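Local coordinates for (R)-specific secondary-alkylsulfatase (Pseudomonas sp., PDB 2YHE), which hydrolyses secondary alkyl sulfates enantioselectively with strict inversion of configuration, turning (R)-sulfate esters into (S)-alcohols and inorganic sulfate at a zinc-containing site, at residues G143-D148 with H275-V280; D582-L587 with V596-P601; T606-K611 with K634-G639. All blocks are in the same frame, centred on the assembly; numbering follows the deposited sequence.

Contact 1. Residues G143-D148 with H275-V280; sequences GLVLID and HTVDGV
One polar bond joins the two segments: the backbone N of Gly143 donates to Asp278 OD2 at 2.9 Å, in a nearly straight bond (167° at the hydrogen). The amide meets the oxygen from above the carboxylate plane, 38° out of it. With CG anti to the backbone N (chi1 -162°), Asp278 carries its carboxylate across to the start of the strand. The other oxygen, OD1, takes a hydrogen bond from the hydroxyl OG of Ser142, so the acid spans two consecutive residues with its two oxygens. A short side chain with two acceptors suits this place.

The apolar half centres on Val145. Its CG2 branch lies 4.0 Å from CG1 of Val277 and 4.3 Å from CG2 of Val280, while CB of Asp278 lies at the edge of the same patch. Branched, compact valines fill this buried seam without long chains to fold away.

The topology is that of the metallo-beta-lactamase fold, in which two mixed sheets face each other. Strand 144-147 lies inside the first sheet, between strands 135-139 and 172-176, whereas strand 272-277 is an edge strand of the second. Ala174 and Ile138 of those flanking strands also touch the valines.

Backbone bonds shape the second partner. Val277 and Val280 pair with each other in both directions, Val277 N to Val280 O at 3.0 Å and Val280 N to Val277 O at 2.8 Å, closing a type I' turn that links strands 272-277 and 280-286 as a hairpin. Asp278 and Gly279 both have positive phi, which glycine adopts readily.

Contact 2. Residues D582-L587 with V596-P601; sequences DIALTL and VGSLNP
Ala584 turns a small CB to the passing chain, 3.4 Å from Ser598 O and 4.0 Å from Asn600 N, and with Asp582 under Leu599 it makes the close part of the contact. Leu599 holds CG beside its backbone N and anti to the carbonyl carbon (chi1 -67°), which carries its methyls over Asp582. The two side chains cross at about a right angle, Leu599 CD2 lying 3.7 Å from Asp582 CB; the short CB of the acid offers the leucine an apolar surface. Ser598 also packs on Glu342 of the second subunit.

The solvent side is looser, with Val596, Gly597 and Leu599 all exposed. Ile583 and Val596 form an antiparallel non-hydrogen-bonded pair, Ile583 CD1 4.2 Å from Val596 CG2. Val596 sits at the open margin, whereas Ile583 is buried against Phe553 of helix 549-559, where a bulky apolar residue fits. The last link of the strand pairing is Gly597 N to Asp582 O at 2.7 Å, bent to 138° at the hydrogen. Gly597 has positive phi, easy for glycine, as the chain turns away.

Strands 581-588 and 591-596 form a beta hairpin at the border of the five-stranded sheet in the SCP2-like C-terminal domain, and here its second strand gives way to a loop.

Contact 3. Residues T606-K611 with K634-G639; sequences TVKLTK and KLDGDG
Val607 holds CG1 anti to its backbone N (chi1 -164°), which presents both methyl branches to Leu635: CG1 is 3.7 Å and CG2 4.0 Å from the CD1 of the leucine. The two side chains run side by side and point the same way. On the opposite face of the sheet a first torsion of -48° puts CG of Lys608 beside the backbone N, from where the aliphatic chain crosses Asp636 at a slant, with CE 3.8 Å from Asp636 OD2. The ammonium lies farther off, Lys608 NZ to Asp636 OD2 being 5.1 Å, too far for direct contact; at most the opposite charges would attract weakly.

Between the two faces runs a regular antiparallel ladder. Thr606 and Asp636 form one hydrogen-bonded pair, with Thr606 N to Asp636 O at 2.9 Å and Asp636 N to Thr606 O at 3.1 Å. Lys608 and Lys634 form the next, where Lys608 N reaches Lys634 O at 2.9 Å and Lys634 N reaches Lys608 O at 3.0 Å. Between them, Val607 and Leu635 make a non-hydrogen-bonded pair, and the CA of Leu635 adds a C-H···O contact to Thr606 O. The short strands run nearly antiparallel, 165° between their directions. Polar and charged residues suit the more open face of Thr606, Lys608, Lys634 and Asp636, while beta-branched Val607 suits the buried one.

Strand 605-609 pairs through its other edge with strand 570-576, and strand 634-637 forms one edge of the sheet. Thr610 and Asp638 are the N-caps of helices just beyond each strand, and Leu642 of helix 639-647 covers the face bearing Val607 and Leu635.

Contacts 2 and 3 belong to one sheet of the C-terminal domain, at its two borders: the hairpin of strands 581-588 and 591-596 forms one, strands 605-609 and 634-637 the other, with strand 570-576 between. Their centres are 12 Å apart and their nearest atoms about 5 Å, without touching. Contact 1 lies in the metallo-beta-lactamase domain, its centre 41 Å from that of contact 2 and 43 Å from that of contact 3. None of the three lies at the zinc or sulfate sites. Contact 1 has an indirect tie: its first segment ends at Asp148, whose OD2 hydrogen-bonds ND1 of the zinc ligand His184, a second-shell link.

Contact 1. Residues G143-D148 with H275-V280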
loop_
_atom_site.group_PDB
_atom_site.type_symbol
_atom_site.label_atom_id
_atom_site.label_comp_id
_atom_site.label_asym_id
_atom_site.label_seq_id
_atom_site.Cartn_x
_atom_site.Cartn_y
_atom_site.Cartn_z
ATOM N N GLY A 143 -27.251 -31.235 -10.198
ATOM C CA GLY A 143 -26.567 -30.376 -11.157
ATOM C C GLY A 143 -25.074 -30.210 -10.961
ATOM O O GLY A 143 -24.397 -31.101 -10.435
ATOM N N LEU A 144 -24.554 -29.054 -11.403
ATOM C CA LEU A 144 -23.135 -28.727 -11.322
ATOM C C LEU A 144 -22.835 -27.605 -10.377
ATOM O O LEU A 144 -23.519 -26.581 -10.380
ATOM C CB LEU A 144 -22.553 -28.375 -12.699
ATOM C CG LEU A 144 -22.817 -29.339 -13.844
ATOM C CD1 LEU A 144 -22.450 -28.688 -15.147
ATOM C CD2 LEU A 144 -22.077 -30.668 -13.643
ATOM N N VAL A 145 -21.772 -27.798 -9.587
ATOM C CA VAL A 145 -21.228 -26.821 -8.646
ATOM C C VAL A 145 -19.879 -26.387 -9.217
ATOM O O VAL A 145 -18.980 -27.208 -9.439
ATOM C CB VAL A 145 -21.154 -27.343 -7.185
ATOM C CG1 VAL A 145 -20.373 -26.402 -6.272
ATOM C CG2 VAL A 145 -22.538 -27.647 -6.622
ATOM N N LEU A 146 -19.783 -25.102 -9.515
ATOM C CA LEU A 146 -18.597 -24.523 -10.148
ATOM C C LEU A 146 -17.735 -23.686 -9.224
ATOM O O LEU A 146 -18.258 -22.952 -8.379
ATOM C CB LEU A 146 -19.032 -23.646 -11.347
ATOM C CG LEU A 146 -19.033 -24.262 -12.750
ATOM C CD1 LEU A 146 -19.973 -25.469 -12.852
ATOM C CD2 LEU A 146 -19.442 -23.237 -13.759
ATOM N N ILE A 147 -16.407 -23.794 -9.396
ATOM C CA ILE A 147 -15.449 -22.934 -8.702
ATOM C C ILE A 147 -14.863 -22.061 -9.793
ATOM O O ILE A 147 -14.080 -22.540 -10.601
ATOM C CB ILE A 147 -14.360 -23.584 -7.802
ATOM C CG1 ILE A 147 -14.922 -24.648 -6.869
ATOM C CG2 ILE A 147 -13.600 -22.480 -7.040
ATOM C CD1 ILE A 147 -13.837 -25.545 -6.188
ATOM N N ASP A 148 -15.316 -20.803 -9.840
ATOM C CA ASP A 148 -14.951 -19.744 -10.786
ATOM C C ASP A 148 -15.588 -19.878 -12.161
ATOM O O ASP A 148 -15.994 -20.971 -12.563
ATOM C CB ASP A 148 -13.460 -19.386 -10.778
ATOM C CG ASP A 148 -12.916 -18.970 -9.415
ATOM O OD1 ASP A 148 -13.665 -18.348 -8.642
ATOM O OD2 ASP A 148 -11.723 -19.205 -9.158
ATOM N N HIS A 275 -20.200 -25.434 4.095
ATOM C CA HIS A 275 -21.498 -25.307 3.449
ATOM C C HIS A 275 -21.646 -26.481 2.503
ATOM O O HIS A 275 -20.685 -26.831 1.814
ATOM C CB HIS A 275 -21.579 -24.018 2.628
ATOM C CG HIS A 275 -21.495 -22.760 3.424
ATOM N ND1 HIS A 275 -22.624 -22.052 3.759
ATOM C CD2 HIS A 275 -20.410 -22.086 3.865
ATOM C CE1 HIS A 275 -22.197 -20.976 4.395
ATOM N NE2 HIS A 275 -20.870 -20.961 4.486
ATOM N N THR A 276 -22.829 -27.111 2.482
ATOM C CA THR A 276 -23.082 -28.188 1.538
ATOM C C THR A 276 -24.179 -27.761 0.570
ATOM O O THR A 276 -25.199 -27.236 0.987
ATOM C CB THR A 276 -23.192 -29.599 2.173
ATOM O OG1 THR A 276 -24.533 -29.895 2.515
ATOM C CG2 THR A 276 -22.290 -29.794 3.390
ATOM N N VAL A 277 -23.926 -27.913 -0.724
ATOM C CA VAL A 277 -24.851 -27.536 -1.787
ATOM C C VAL A 277 -24.892 -28.675 -2.806
ATOM O O VAL A 277 -23.846 -29.218 -3.170
ATOM C CB VAL A 277 -24.515 -26.131 -2.390
ATOM C CG1 VAL A 277 -23.112 -26.077 -3.019
ATOM C CG2 VAL A 277 -25.593 -25.642 -3.358
ATOM N N ASP A 278 -26.110 -29.094 -3.179
ATOM C CA ASP A 278 -26.400 -30.208 -4.095
ATOM C C ASP A 278 -25.571 -31.460 -3.780
ATOM O O ASP A 278 -25.003 -32.097 -4.672
ATOM C CB ASP A 278 -26.311 -29.773 -5.572
ATOM C CG ASP A 278 -27.006 -30.722 -6.531
ATOM O OD1 ASP A 278 -28.220 -31.019 -6.315
ATOM O OD2 ASP A 278 -26.344 -31.182 -7.484
ATOM N N GLY A 279 -25.495 -31.764 -2.484
ATOM C CA GLY A 279 -24.764 -32.905 -1.936
ATOM C C GLY A 279 -23.259 -32.795 -2.016
ATOM O O GLY A 279 -22.560 -33.808 -1.901
ATOM N N VAL A 280 -22.747 -31.564 -2.232
ATOM C CA VAL A 280 -21.304 -31.307 -2.336
ATOM C C VAL A 280 -20.866 -30.518 -1.121
ATOM O O VAL A 280 -21.386 -29.434 -0.866
ATOM C CB VAL A 280 -20.884 -30.638 -3.671
ATOM C CG1 VAL A 280 -19.379 -30.446 -3.734
ATOM C CG2 VAL A 280 -21.361 -31.447 -4.875
#

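Contact 2. Residues D582-L587 with V596-P601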
loop_
_atom_site.group_PDB
_atom_site.type_symbol
_atom_site.label_atom_id
_atom_site.label_comp_id
_atom_site.label_asym_id
_atom_site.label_seq_id
_atom_site.Cartn_x
_atom_site.Cartn_y
_atom_site.Cartn_z
ATOM N N ASP A 582 -32.463 5.892 -0.649
ATOM C CA ASP A 582 -32.292 7.326 -0.778
ATOM C C ASP A 582 -30.807 7.702 -0.761
ATOM O O ASP A 582 -30.078 7.289 0.138
ATOM C CB ASP A 582 -32.995 8.044 0.381
ATOM C CG ASP A 582 -34.502 7.981 0.371
ATOM O OD1 ASP A 582 -35.093 8.009 -0.731
ATOM O OD2 ASP A 582 -35.096 7.981 1.467
ATOM N N ILE A 583 -30.362 8.483 -1.746
ATOM C CA ILE A 583 -28.993 8.966 -1.771
ATOM C C ILE A 583 -28.959 10.505 -1.846
ATOM O O ILE A 583 -29.546 11.090 -2.754
ATOM C CB ILE A 583 -28.035 8.242 -2.773
ATOM C CG1 ILE A 583 -27.702 6.822 -2.294
ATOM C CG2 ILE A 583 -26.734 9.046 -2.971
ATOM C CD1 ILE A 583 -26.796 6.017 -3.216
ATOM N N ALA A 584 -28.273 11.143 -0.883
ATOM C CA ALA A 584 -28.092 12.586 -0.843
ATOM C C ALA A 584 -26.713 12.904 -1.436
ATOM O O ALA A 584 -25.685 12.564 -0.847
ATOM C CB ALA A 584 -28.214 13.104 0.588
ATOM N N LEU A 585 -26.697 13.469 -2.643
ATOM C CA LEU A 585 -25.473 13.828 -3.350
ATOM C C LEU A 585 -25.134 15.253 -3.060
ATOM O O LEU A 585 -25.999 16.111 -3.153
ATOM C CB LEU A 585 -25.674 13.713 -4.866
ATOM C CG LEU A 585 -25.065 12.551 -5.626
ATOM C CD1 LEU A 585 -24.793 12.972 -7.071
ATOM C CD2 LEU A 585 -23.764 12.083 -5.000
ATOM N N THR A 586 -23.882 15.527 -2.729
ATOM C CA THR A 586 -23.433 16.895 -2.493
ATOM C C THR A 586 -22.177 17.216 -3.283
ATOM O O THR A 586 -21.181 16.484 -3.206
ATOM C CB THR A 586 -23.519 17.375 -1.009
ATOM O OG1 THR A 586 -22.378 18.162 -0.667
ATOM C CG2 THR A 586 -23.619 16.272 -0.021
ATOM N N LEU A 587 -22.260 18.275 -4.084
ATOM C CA LEU A 587 -21.150 18.799 -4.864
ATOM C C LEU A 587 -20.721 20.130 -4.221
ATOM O O LEU A 587 -21.491 21.094 -4.213
ATOM C CB LEU A 587 -21.542 18.991 -6.332
ATOM C CG LEU A 587 -20.493 19.647 -7.237
ATOM C CD1 LEU A 587 -19.218 18.803 -7.321
ATOM C CD2 LEU A 587 -21.068 19.890 -8.616
ATOM N N VAL A 596 -25.726 7.668 1.919
ATOM C CA VAL A 596 -26.671 6.588 1.643
ATOM C C VAL A 596 -27.701 6.549 2.784
ATOM O O VAL A 596 -27.342 6.702 3.962
ATOM C CB VAL A 596 -25.961 5.220 1.447
ATOM C CG1 VAL A 596 -26.954 4.148 0.994
ATOM C CG2 VAL A 596 -24.797 5.327 0.453
ATOM N N GLY A 597 -28.969 6.376 2.417
ATOM C CA GLY A 597 -30.073 6.290 3.370
ATOM C C GLY A 597 -30.615 7.603 3.900
ATOM O O GLY A 597 -31.523 7.601 4.735
ATOM N N SER A 598 -30.099 8.738 3.424
ATOM C CA SER A 598 -30.625 10.035 3.878
ATOM C C SER A 598 -30.934 10.978 2.700
ATOM O O SER A 598 -30.480 10.740 1.565
ATOM C CB SER A 598 -29.704 10.686 4.913
ATOM O OG SER A 598 -28.483 11.144 4.353
ATOM N N LEU A 599 -31.759 12.006 2.968
ATOM C CA LEU A 599 -32.122 13.019 1.980
ATOM C C LEU A 599 -31.913 14.393 2.565
ATOM O O LEU A 599 -32.246 14.626 3.726
ATOM C CB LEU A 599 -33.579 12.894 1.494
ATOM C CG LEU A 599 -33.978 11.666 0.669
ATOM C CD1 LEU A 599 -35.448 11.677 0.429
ATOM C CD2 LEU A 599 -33.233 11.590 -0.671
ATOM N N ASN A 600 -31.367 15.301 1.754
ATOM C CA ASN A 600 -31.122 16.668 2.157
ATOM C C ASN A 600 -32.430 17.441 2.073
ATOM O O ASN A 600 -33.087 17.448 1.024
ATOM C CB ASN A 600 -30.057 17.319 1.282
ATOM C CG ASN A 600 -29.529 18.613 1.826
ATOM O OD1 ASN A 600 -30.261 19.572 2.090
ATOM N ND2 ASN A 600 -28.224 18.704 1.949
ATOM N N PRO A 601 -32.809 18.130 3.169
ATOM C CA PRO A 601 -34.058 18.915 3.144
ATOM C C PRO A 601 -34.042 20.108 2.185
ATOM O O PRO A 601 -35.086 20.457 1.654
ATOM C CB PRO A 601 -34.201 19.380 4.595
ATOM C CG PRO A 601 -32.789 19.367 5.158
ATOM C CD PRO A 601 -32.116 18.226 4.480
#

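Contact 3. Residues T606-K611 with K634-G639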
loop_
_atom_site.group_PDB
_atom_site.type_symbol
_atom_site.label_atom_id
_atom_site.label_comp_id
_atom_site.label_asym_id
_atom_site.label_seq_id
_atom_site.Cartn_x
_atom_site.Cartn_y
_atom_site.Cartn_z
ATOM N N THR A 606 -34.519 16.897 -6.546
ATOM C CA THR A 606 -34.791 15.537 -6.095
ATOM C C THR A 606 -35.150 14.693 -7.323
ATOM O O THR A 606 -36.078 15.042 -8.049
ATOM C CB THR A 606 -35.821 15.508 -4.964
ATOM O OG1 THR A 606 -35.363 16.364 -3.905
ATOM C CG2 THR A 606 -36.052 14.092 -4.425
ATOM N N VAL A 607 -34.379 13.619 -7.580
ATOM C CA VAL A 607 -34.540 12.728 -8.737
ATOM C C VAL A 607 -35.152 11.391 -8.321
ATOM O O VAL A 607 -34.581 10.669 -7.502
ATOM C CB VAL A 607 -33.217 12.527 -9.526
ATOM C CG1 VAL A 607 -33.488 11.938 -10.901
ATOM C CG2 VAL A 607 -32.417 13.831 -9.639
ATOM N N LYS A 608 -36.317 11.068 -8.898
ATOM C CA LYS A 608 -37.041 9.819 -8.644
ATOM C C LYS A 608 -36.950 8.948 -9.900
ATOM O O LYS A 608 -37.414 9.350 -10.968
ATOM C CB LYS A 608 -38.509 10.081 -8.248
ATOM C CG LYS A 608 -38.726 11.148 -7.181
ATOM C CD LYS A 608 -40.063 10.956 -6.482
ATOM C CE LYS A 608 -40.132 11.653 -5.146
ATOM N NZ LYS A 608 -40.970 10.895 -4.177
ATOM N N LEU A 609 -36.307 7.782 -9.777
ATOM C CA LEU A 609 -36.079 6.829 -10.866
ATOM C C LEU A 609 -35.749 5.452 -10.321
ATOM O O LEU A 609 -35.850 5.213 -9.116
ATOM C CB LEU A 609 -34.927 7.296 -11.804
ATOM C CG LEU A 609 -33.686 8.023 -11.197
ATOM C CD1 LEU A 609 -32.896 7.164 -10.252
ATOM C CD2 LEU A 609 -32.744 8.460 -12.273
ATOM N N THR A 610 -35.314 4.557 -11.222
ATOM C CA THR A 610 -34.853 3.203 -10.923
ATOM C C THR A 610 -33.388 3.089 -11.336
ATOM O O THR A 610 -32.901 3.893 -12.152
ATOM C CB THR A 610 -35.700 2.143 -11.644
ATOM O OG1 THR A 610 -35.701 2.396 -13.055
ATOM C CG2 THR A 610 -37.122 2.026 -11.069
ATOM N N LYS A 611 -32.687 2.088 -10.757
ATOM C CA LYS A 611 -31.283 1.764 -11.045
ATOM C C LYS A 611 -31.104 1.570 -12.575
ATOM O O LYS A 611 -30.273 2.295 -13.153
ATOM C CB LYS A 611 -30.852 0.498 -10.265
ATOM C CG LYS A 611 -29.351 0.337 -10.060
ATOM C CD LYS A 611 -28.945 -1.139 -10.029
ATOM C CE LYS A 611 -28.661 -1.658 -8.642
ATOM N NZ LYS A 611 -27.983 -2.973 -8.701
ATOM N N LYS A 634 -38.443 11.548 -12.684
ATOM C CA LYS A 634 -39.361 12.536 -12.135
ATOM C C LYS A 634 -38.601 13.490 -11.234
ATOM O O LYS A 634 -38.021 13.063 -10.233
ATOM C CB LYS A 634 -40.529 11.849 -11.407
ATOM C CG LYS A 634 -41.539 11.232 -12.365
ATOM C CD LYS A 634 -42.299 10.084 -11.734
ATOM C CE LYS A 634 -43.265 9.453 -12.702
ATOM N NZ LYS A 634 -43.463 8.004 -12.410
ATOM N N LEU A 635 -38.594 14.780 -11.617
ATOM C CA LEU A 635 -37.875 15.851 -10.935
ATOM C C LEU A 635 -38.753 16.719 -10.038
ATOM O O LEU A 635 -39.915 16.999 -10.363
ATOM C CB LEU A 635 -37.174 16.742 -11.977
ATOM C CG LEU A 635 -35.729 16.430 -12.378
ATOM C CD1 LEU A 635 -35.331 14.980 -12.084
ATOM C CD2 LEU A 635 -35.491 16.757 -13.822
ATOM N N ASP A 636 -38.163 17.179 -8.930
ATOM C CA ASP A 636 -38.757 18.086 -7.969
ATOM C C ASP A 636 -37.664 19.110 -7.716
ATOM O O ASP A 636 -36.584 18.754 -7.238
ATOM C CB ASP A 636 -39.163 17.355 -6.660
ATOM C CG ASP A 636 -40.095 16.154 -6.831
ATOM O OD1 ASP A 636 -41.325 16.361 -6.951
ATOM O OD2 ASP A 636 -39.594 15.004 -6.819
ATOM N N GLY A 637 -37.916 20.350 -8.110
ATOM C CA GLY A 637 -36.967 21.443 -7.947
ATOM C C GLY A 637 -36.285 21.844 -9.234
ATOM O O GLY A 637 -36.884 21.729 -10.310
ATOM N N ASP A 638 -35.022 22.304 -9.134
ATOM C CA ASP A 638 -34.237 22.753 -10.285
ATOM C C ASP A 638 -33.665 21.607 -11.174
ATOM O O ASP A 638 -32.573 21.095 -10.918
ATOM C CB ASP A 638 -33.138 23.731 -9.828
ATOM C CG ASP A 638 -32.609 24.666 -10.894
ATOM O OD1 ASP A 638 -33.032 24.537 -12.056
ATOM O OD2 ASP A 638 -31.797 25.561 -10.551
ATOM N N GLY A 639 -34.400 21.263 -12.232
ATOM C CA GLY A 639 -34.012 20.238 -13.194
ATOM C C GLY A 639 -32.816 20.621 -14.047
ATOM O O GLY A 639 -32.152 19.727 -14.601
#